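PDB 5GKV: esterase A from Caulobacter crescentus, which probably hydrolyses ester substrates by the serine chemistry of the beta-lactamase family, as a penicillin-binding protein homologue. Local coordinates for residues A[298-303]-A[320-325]; A[90-95]-A[290-295]. All coordinates share one frame; numbering follows the deposited sequence.

How the contacts relate
Following the chain from the N terminus, helix 82-95 comes first, and its last turns wait almost two hundred residues for their partner. Contact 2 closes that long excursion of 194 residues, a little over a third of it helix, when 290-295 returns to lie beside 90-95. The same segment starts helix 294-301, whose C-terminal end opens contact 1; there a short excursion of sixteen residues, including strand 315-318, brings 320-325 back onto 298-303. The two loops are therefore in series, neither nested nor crossed. Helix 294-301 joins them, touching helix 82-95 where Ala300 CB lies 3.6 Å from Ala91 CB, and tying it to strand 323-324 at the edge of the antiparallel sheet.

Contact 1 of 2, residues A[298-303]-A[320-325]; sequences KAATAE and AGFMRN
Phe322 packs its ring against the end of helix 294-301, overlapping Ala300 and Thr301. CE2 lies 4.1 Å from Ala300 CB, and the neighbouring CD2 meets the methyl CG2 of Thr301 at 3.9 Å, approached obliquely. The ring takes this place with CG anti to its own carbonyl carbon (chi1 -64°), and Ala300 O lies at its edge, near the ring plane. That carbonyl accepts the hydrogen bond joining the two backbones: Ala320 N donates to Ala300 O at 2.9 Å, and the donor sits nearly in line with the C=O bond. Phe322 also packs on Ala84 and Ala87 of helix 82-95 and meets Phe338 edge-to-face.

On the more open side, Arg324 reaches across the chain just after the helix. Its CD comes 3.2 Å from Thr301 O, and the bend at chi3 (70°) turns NE beside the same oxygen. Water 1 accepts from Arg324 NH2 at 3.3 Å and makes a weak bond to Thr301 O. Farther out, Glu303 crosses Arg324 at about a right angle, with carboxylate and guanidinium planes 87° apart; its OE2 stands 3.8 Å from Arg324 NH1, a long salt bridge. Ser317 OG hydrogen-bonds to both of these atoms, and Glu326 gives NH1 a second carboxylate. Thr301 OG1 instead turns back to Ile297 O within the helix.

The contact thus joins a helix C-terminus to the loop before strand 323-324, outermost in its sheet, and to Arg324 of that strand, through a buried apolar patch and a more exposed polar one. Ala300 O takes the N-H of Ala320, while Thr301 O has the arginine and a weakly bound water beside it; the two acidic groups and the helix end would all be expected to favour the charged form of Arg324.

Contact 2 of 2, residues A[90-95]-A[290-295]; sequences IARLVD and SLITPA
This is a mixed contact, polar at both ends with an isoleucine packed between, joining the far, C-terminal end of helix 82-95, which begins within the Ser-X-X-Lys motif of the beta-lactamase family, to the turn leading into helix 294-301. Asp95 holds that turn with both carboxylate oxygens. OD1 receives the hydroxyl of Thr293, from OG1 at 2.7 Å, on its syn side; OD2 accepts from Thr293 N at 2.9 Å, the donor lying above the carboxylate plane. CG anti to the backbone N (chi1 -174°) puts the carboxylate carbon on the side of Thr293. Thr293 is the N-cap of helix 294-301, its OG1 capping Gly296 N.

Three residues back, Arg92 NE donates to a lone pair of Leu291 O at 2.9 Å, in the carbonyl plane, and Leu291 O lies 8° out of the guanidinium plane. Water 2 extends the link, accepting from Arg92 NH2 at 2.8 Å and donating to Ser290 O. Between these polar grips Ile292 inserts CD1 against Ala91 CB, 3.8 Å away, while Leu291 packs on Ile198 and Leu202 of helix 190-202. Beside the start of helix 294-301, Asp95 would be expected to gain from the positive end of that dipole and remain ionised.

Contact 1 of 2, residues A[298-303]-A[320-325]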
loop_
_atom_site.group_PDB
_atom_site.type_symbol
_atom_site.label_atom_id
_atom_site.label_comp_id
_atom_site.label_asym_id
_atom_site.label_seq_id
_atom_site.Cartn_x
_atom_site.Cartn_y
_atom_site.Cartn_z
ATOM N N LYS A 298 17.734 0.505 -2.532
ATOM C CA LYS A 298 18.304 -0.597 -1.764
ATOM C C LYS A 298 18.160 -0.370 -0.258
ATOM O O LYS A 298 17.851 -1.305 0.493
ATOM C CB LYS A 298 19.773 -0.779 -2.148
ATOM C CG LYS A 298 20.439 -1.961 -1.477
ATOM C CD LYS A 298 21.923 -2.039 -1.837
ATOM C CE LYS A 298 22.622 -3.134 -1.026
ATOM N NZ LYS A 298 24.099 -3.130 -1.228
ATOM N N ALA A 299 18.366 0.864 0.207
ATOM C CA ALA A 299 18.260 1.117 1.644
ATOM C C ALA A 299 16.826 0.924 2.137
ATOM O O ALA A 299 16.602 0.395 3.236
ATOM C CB ALA A 299 18.760 2.526 1.969
ATOM N N ALA A 300 15.845 1.347 1.332
ATOM C CA ALA A 300 14.440 1.254 1.728
ATOM C C ALA A 300 13.934 -0.181 1.751
ATOM O O ALA A 300 13.025 -0.498 2.525
ATOM C CB ALA A 300 13.556 2.066 0.783
ATOM N N THR A 301 14.456 -1.054 0.899
ATOM C CA THR A 301 13.836 -2.364 0.785
ATOM C C THR A 301 14.584 -3.456 1.537
ATOM O O THR A 301 14.086 -4.588 1.595
ATOM C CB THR A 301 13.693 -2.765 -0.693
ATOM O OG1 THR A 301 14.986 -2.800 -1.319
ATOM C CG2 THR A 301 12.813 -1.768 -1.426
ATOM N N ALA A 302 15.751 -3.155 2.112
ATOM C CA ALA A 302 16.496 -4.178 2.843
ATOM C C ALA A 302 15.662 -4.732 3.987
ATOM O O ALA A 302 14.920 -4.002 4.651
ATOM C CB ALA A 302 17.805 -3.608 3.394
ATOM N N GLU A 303 15.782 -6.037 4.210
ATOM C CA GLU A 303 15.058 -6.687 5.292
ATOM C C GLU A 303 15.433 -6.085 6.638
ATOM O O GLU A 303 16.605 -6.079 7.022
ATOM C CB GLU A 303 15.348 -8.185 5.305
ATOM C CG GLU A 303 14.577 -8.907 6.392
ATOM C CD GLU A 303 14.795 -10.406 6.346
ATOM O OE1 GLU A 303 15.755 -10.880 6.980
ATOM O OE2 GLU A 303 14.012 -11.101 5.665
ATOM N N ALA A 320 11.530 -1.227 4.939
ATOM C CA ALA A 320 11.119 0.025 5.589
ATOM C C ALA A 320 9.762 0.480 5.035
ATOM O O ALA A 320 9.638 1.468 4.301
ATOM C CB ALA A 320 12.192 1.095 5.418
ATOM N N GLY A 321 8.721 -0.256 5.440
ATOM C CA GLY A 321 7.360 -0.029 5.001
ATOM C C GLY A 321 6.913 -0.880 3.827
ATOM O O GLY A 321 5.710 -1.135 3.686
ATOM N N PHE A 322 7.842 -1.343 2.993
ATOM C CA PHE A 322 7.519 -2.284 1.925
ATOM C C PHE A 322 7.467 -3.714 2.472
ATOM O O PHE A 322 8.273 -4.107 3.321
ATOM C CB PHE A 322 8.566 -2.216 0.798
ATOM C CG PHE A 322 8.631 -0.896 0.067
ATOM C CD1 PHE A 322 7.625 -0.522 -0.813
ATOM C CD2 PHE A 322 9.734 -0.049 0.219
ATOM C CE1 PHE A 322 7.697 0.689 -1.520
ATOM C CE2 PHE A 322 9.807 1.177 -0.467
ATOM C CZ PHE A 322 8.785 1.544 -1.340
ATOM N N MET A 323 6.513 -4.497 1.976
ATOM C CA MET A 323 6.541 -5.934 2.196
ATOM C C MET A 323 7.473 -6.561 1.167
ATOM O O MET A 323 7.321 -6.332 -0.037
ATOM C CB MET A 323 5.134 -6.526 2.086
ATOM C CG MET A 323 5.066 -8.006 2.466
ATOM S SD MET A 323 3.388 -8.684 2.475
ATOM C CE MET A 323 2.385 -7.154 2.394
ATOM N N ARG A 324 8.457 -7.318 1.634
ATOM C CA ARG A 324 9.284 -8.073 0.705
ATOM C C ARG A 324 8.565 -9.367 0.307
ATOM O O ARG A 324 7.598 -9.788 0.939
ATOM C CB ARG A 324 10.655 -8.356 1.332
ATOM C CG ARG A 324 11.344 -7.066 1.809
ATOM C CD ARG A 324 12.722 -7.335 2.426
ATOM N NE ARG A 324 13.687 -7.751 1.411
ATOM C CZ ARG A 324 14.105 -8.997 1.238
ATOM N NH1 ARG A 324 13.650 -9.965 2.022
ATOM N NH2 ARG A 324 14.987 -9.273 0.277
ATOM N N ASN A 325 9.029 -9.979 -0.784
ATOM C CA ASN A 325 8.226 -11.019 -1.425
ATOM C C ASN A 325 8.375 -12.362 -0.713
ATOM O O ASN A 325 7.376 -13.013 -0.384
ATOM C CB ASN A 325 8.596 -11.112 -2.907
ATOM C CG ASN A 325 7.577 -11.910 -3.723
ATOM O OD1 ASN A 325 6.403 -12.023 -3.350
ATOM N ND2 ASN A 325 8.031 -12.467 -4.837
HETATM O O HOH W 1 16.140 -6.280 -0.468
#

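Contact 2 of 2, residues A[90-95]-A[290-295]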
loop_
_atom_site.group_PDB
_atom_site.type_symbol
_atom_site.label_atom_id
_atom_site.label_comp_id
_atom_site.label_asym_id
_atom_site.label_seq_id
_atom_site.Cartn_x
_atom_site.Cartn_y
_atom_site.Cartn_z
ATOM N N ILE A 90 8.848 8.295 2.104
ATOM C CA ILE A 90 9.872 8.345 3.146
ATOM C C ILE A 90 11.238 8.010 2.559
ATOM O O ILE A 90 12.234 8.689 2.844
ATOM C CB ILE A 90 9.522 7.402 4.321
ATOM C CG1 ILE A 90 8.308 7.919 5.114
ATOM C CG2 ILE A 90 10.725 7.228 5.235
ATOM C CD1 ILE A 90 8.547 9.228 5.861
ATOM N N ALA A 91 11.307 6.947 1.741
ATOM C CA ALA A 91 12.574 6.535 1.139
ATOM C C ALA A 91 13.240 7.684 0.390
ATOM O O ALA A 91 14.475 7.810 0.395
ATOM C CB ALA A 91 12.352 5.362 0.181
ATOM N N ARG A 92 12.436 8.522 -0.268
ATOM C CA ARG A 92 12.974 9.700 -0.954
ATOM C C ARG A 92 13.596 10.699 0.026
ATOM O O ARG A 92 14.689 11.221 -0.229
ATOM C CB ARG A 92 11.874 10.363 -1.785
ATOM C CG ARG A 92 11.535 9.589 -3.075
ATOM C CD ARG A 92 10.445 10.294 -3.884
ATOM N NE ARG A 92 10.931 11.409 -4.712
ATOM C CZ ARG A 92 10.475 12.658 -4.648
ATOM N NH1 ARG A 92 9.523 12.981 -3.788
ATOM N NH2 ARG A 92 10.974 13.593 -5.441
ATOM N N LEU A 93 12.906 11.003 1.138
ATOM C CA LEU A 93 13.490 11.905 2.140
ATOM C C LEU A 93 14.826 11.392 2.646
ATOM O O LEU A 93 15.765 12.175 2.845
ATOM C CB LEU A 93 12.567 12.096 3.337
ATOM C CG LEU A 93 11.272 12.855 3.153
ATOM C CD1 LEU A 93 10.564 12.951 4.513
ATOM C CD2 LEU A 93 11.573 14.242 2.597
ATOM N N VAL A 94 14.915 10.087 2.916
ATOM C CA VAL A 94 16.174 9.528 3.397
ATOM C C VAL A 94 17.242 9.635 2.314
ATOM O O VAL A 94 18.371 10.089 2.564
ATOM C CB VAL A 94 15.972 8.075 3.867
ATOM C CG1 VAL A 94 17.300 7.439 4.221
ATOM C CG2 VAL A 94 15.054 8.052 5.082
ATOM N N ASP A 95 16.894 9.237 1.092
ATOM C CA ASP A 95 17.841 9.296 -0.020
ATOM C C ASP A 95 18.354 10.709 -0.244
ATOM O O ASP A 95 19.516 10.892 -0.626
ATOM C CB ASP A 95 17.179 8.775 -1.300
ATOM C CG ASP A 95 18.158 8.659 -2.476
ATOM O OD1 ASP A 95 19.274 8.120 -2.297
ATOM O OD2 ASP A 95 17.795 9.101 -3.591
ATOM N N SER A 290 14.442 11.212 -12.441
ATOM C CA SER A 290 14.926 10.465 -11.283
ATOM C C SER A 290 14.068 10.765 -10.052
ATOM O O SER A 290 14.010 11.910 -9.591
ATOM C CB SER A 290 16.390 10.805 -10.999
ATOM O OG SER A 290 16.883 10.023 -9.917
ATOM N N LEU A 291 13.389 9.742 -9.530
ATOM C CA LEU A 291 12.642 9.872 -8.281
ATOM C C LEU A 291 13.481 9.553 -7.053
ATOM O O LEU A 291 13.185 10.059 -5.965
ATOM C CB LEU A 291 11.424 8.938 -8.289
ATOM C CG LEU A 291 10.423 9.225 -9.400
ATOM C CD1 LEU A 291 9.251 8.272 -9.320
ATOM C CD2 LEU A 291 9.964 10.663 -9.277
ATOM N N ILE A 292 14.512 8.728 -7.207
ATOM C CA ILE A 292 15.305 8.213 -6.095
ATOM C C ILE A 292 16.526 7.530 -6.703
ATOM O O ILE A 292 16.475 7.077 -7.853
ATOM C CB ILE A 292 14.466 7.244 -5.236
ATOM C CG1 ILE A 292 15.228 6.788 -3.991
ATOM C CG2 ILE A 292 14.019 6.023 -6.074
ATOM C CD1 ILE A 292 14.350 6.095 -2.945
ATOM N N THR A 293 17.633 7.456 -5.959
ATOM C CA THR A 293 18.815 6.762 -6.463
ATOM C C THR A 293 18.718 5.258 -6.234
ATOM O O THR A 293 17.961 4.794 -5.375
ATOM C CB THR A 293 20.085 7.293 -5.787
ATOM O OG1 THR A 293 20.197 6.750 -4.457
ATOM C CG2 THR A 293 20.072 8.814 -5.737
ATOM N N PRO A 294 19.483 4.466 -6.991
ATOM C CA PRO A 294 19.554 3.021 -6.693
ATOM C C PRO A 294 19.944 2.724 -5.256
ATOM O O PRO A 294 19.381 1.814 -4.629
ATOM C CB PRO A 294 20.609 2.517 -7.685
ATOM C CG PRO A 294 20.501 3.474 -8.862
ATOM C CD PRO A 294 20.133 4.816 -8.272
ATOM N N ALA A 295 20.904 3.474 -4.717
ATOM C CA ALA A 295 21.263 3.314 -3.312
ATOM C C ALA A 295 20.052 3.529 -2.411
ATOM O O ALA A 295 19.841 2.768 -1.455
ATOM C CB ALA A 295 22.385 4.281 -2.950
HETATM O O HOH W 2 12.796 13.475 -7.524
#